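Local coordinates for antifreeze protein type II (Clupea harengus, PDB 2PY2), which probably binds ice crystals and restrains their growth in a calcium-dependent manner, using a C-type lectin fold, at residues T67-S72 / E99-M104. Numbering follows the deposited sequence.
With CA (calcium ion), chain G.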
loop_
_atom_site.group_PDB
_atom_site.type_symbol
_atom_site.label_atom_id
_atom_site.label_comp_id
_atom_site.label_asym_id
_atom_site.label_seq_id
_atom_site.Cartn_x
_atom_site.Cartn_y
_atom_site.Cartn_z
ATOM N N THR A 67 7.200 -4.726 0.383
ATOM C CA THR A 67 7.598 -5.776 1.314
ATOM C C THR A 67 9.107 -5.988 1.272
ATOM O O THR A 67 9.764 -5.596 0.310
ATOM C CB THR A 67 6.935 -7.157 0.991
ATOM O OG1 THR A 67 7.794 -7.906 0.125
ATOM C CG2 THR A 67 5.578 -6.990 0.307
ATOM N N ASP A 68 9.651 -6.579 2.337
ATOM C CA ASP A 68 11.074 -6.928 2.391
ATOM C C ASP A 68 11.066 -8.403 2.814
ATOM O O ASP A 68 11.876 -8.849 3.623
ATOM C CB ASP A 68 11.852 -6.032 3.395
ATOM C CG ASP A 68 11.570 -6.361 4.859
ATOM O OD1 ASP A 68 10.440 -6.771 5.199
ATOM O OD2 ASP A 68 12.498 -6.183 5.690
ATOM N N CYS A 69 10.126 -9.150 2.230
ATOM C CA CYS A 69 9.934 -10.562 2.547
ATOM C C CYS A 69 10.993 -11.519 2.022
ATOM O O CYS A 69 11.070 -12.663 2.483
ATOM C CB CYS A 69 8.562 -11.038 2.061
ATOM S SG CYS A 69 7.124 -10.217 2.833
ATOM N N GLN A 70 11.791 -11.088 1.054
ATOM C CA GLN A 70 12.834 -11.971 0.538
ATOM C C GLN A 70 14.077 -11.873 1.414
ATOM O O GLN A 70 14.526 -12.866 1.992
ATOM C CB GLN A 70 13.193 -11.608 -0.905
ATOM C CG GLN A 70 12.078 -11.850 -1.900
ATOM C CD GLN A 70 11.033 -10.761 -1.880
ATOM O OE1 GLN A 70 11.339 -9.593 -1.619
ATOM N NE2 GLN A 70 9.796 -11.128 -2.180
ATOM N N VAL A 71 14.640 -10.674 1.501
ATOM C CA VAL A 71 15.820 -10.448 2.324
ATOM C C VAL A 71 15.559 -9.251 3.239
ATOM O O VAL A 71 15.230 -8.162 2.774
ATOM C CB VAL A 71 17.067 -10.172 1.459
ATOM C CG1 VAL A 71 18.262 -9.910 2.361
ATOM C CG2 VAL A 71 17.351 -11.376 0.549
ATOM N N SER A 72 15.706 -9.458 4.541
ATOM C CA SER A 72 15.460 -8.389 5.507
ATOM C C SER A 72 16.147 -7.078 5.127
ATOM O O SER A 72 17.306 -7.071 4.704
ATOM C CB SER A 72 15.907 -8.829 6.904
ATOM O OG SER A 72 15.712 -7.781 7.842
ATOM N N GLU A 99 6.996 -10.229 9.650
ATOM C CA GLU A 99 6.076 -9.091 9.523
ATOM C C GLU A 99 6.690 -8.230 8.428
ATOM O O GLU A 99 7.145 -7.115 8.674
ATOM C CB GLU A 99 6.019 -8.331 10.851
ATOM C CG GLU A 99 7.376 -7.854 11.335
ATOM C CD GLU A 99 7.354 -7.346 12.762
ATOM O OE1 GLU A 99 6.436 -6.572 13.105
ATOM O OE2 GLU A 99 8.268 -7.712 13.531
ATOM N N CYS A 100 6.660 -8.746 7.205
ATOM C CA CYS A 100 7.329 -8.089 6.094
ATOM C C CYS A 100 6.532 -7.327 5.036
ATOM O O CYS A 100 7.118 -6.858 4.059
ATOM C CB CYS A 100 8.227 -9.134 5.412
ATOM S SG CYS A 100 7.311 -10.596 4.813
ATOM N N CYS A 101 5.219 -7.182 5.231
ATOM C CA CYS A 101 4.360 -6.472 4.281
ATOM C C CYS A 101 4.010 -5.088 4.830
ATOM O O CYS A 101 3.742 -4.956 6.016
ATOM C CB CYS A 101 3.081 -7.285 4.042
ATOM S SG CYS A 101 3.361 -8.741 2.977
ATOM N N ILE A 102 4.015 -4.067 3.973
ATOM C CA ILE A 102 3.722 -2.701 4.438
ATOM C C ILE A 102 2.243 -2.370 4.539
ATOM O O ILE A 102 1.498 -2.507 3.573
ATOM C CB ILE A 102 4.362 -1.620 3.535
ATOM C CG1 ILE A 102 5.880 -1.803 3.480
ATOM C CG2 ILE A 102 4.064 -0.222 4.104
ATOM C CD1 ILE A 102 6.585 -0.782 2.586
ATOM N N GLN A 103 1.843 -1.910 5.718
ATOM C CA GLN A 103 0.473 -1.502 5.993
ATOM C C GLN A 103 0.530 0.002 6.256
ATOM O O GLN A 103 1.394 0.460 7.009
ATOM C CB GLN A 103 -0.053 -2.198 7.253
ATOM C CG GLN A 103 -1.505 -1.883 7.537
ATOM C CD GLN A 103 -1.988 -2.406 8.883
ATOM O OE1 GLN A 103 -3.131 -2.180 9.251
ATOM N NE2 GLN A 103 -1.117 -3.099 9.622
ATOM N N MET A 104 -0.369 0.765 5.643
ATOM C CA MET A 104 -0.402 2.215 5.876
ATOM C C MET A 104 -1.606 2.585 6.765
ATOM O O MET A 104 -2.436 1.729 7.088
ATOM C CB MET A 104 -0.473 2.983 4.547
ATOM C CG MET A 104 -1.820 2.931 3.834
ATOM S SD MET A 104 -1.871 4.058 2.410
ATOM C CE MET A 104 -2.232 5.644 3.258
HETATM CA CA CA G . 6.355 -3.853 12.351
HETATM O O HOH W 1 4.430 -3.775 14.161
#
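C69 and C100 are joined by a disulfide, SG to SG 2.0 Å, with a torsion of 93° about the S-S bond. The C100 side chain leaves the backbone toward 67-72, and its sulfur sits between the backbone N and the carbonyl carbon (chi1 58°). C69 meets it with SG anti to its own carbonyl carbon, beside the backbone N. A second disulfide, C101 to C117, runs close by: C69 SG is 4.0 Å from C101 SG.

One backbone hydrogen bond crosses the contact, from D68 N to C100 O (3.1 Å). The same oxygen takes a CA-H...O contact from T67 CA at 3.0 Å. T67 and C101 form an antiparallel non-hydrogen-bonded pair, and their side chains share a face of the sheet. There T67 CG2 rests 3.9 Å from C101 SG, and W25 of helix 25-33 touches both residues.

The contact ties the loop between strands 66-67 and 76-77 to the start of strand 101-106 in the C-type lectin fold. E99, just before C100, binds the calcium ion through OE1 at 2.8 Å. Q92, D94, N113, D114 and a water also bind the metal. E99 OE2 is hydrogen-bonded to T96 OG1.

One oxygen of the D68 carboxylate, OD1, lies 3.2 Å from C100 CB. Its other oxygen, OD2, accepts a hydrogen bond from T73 N.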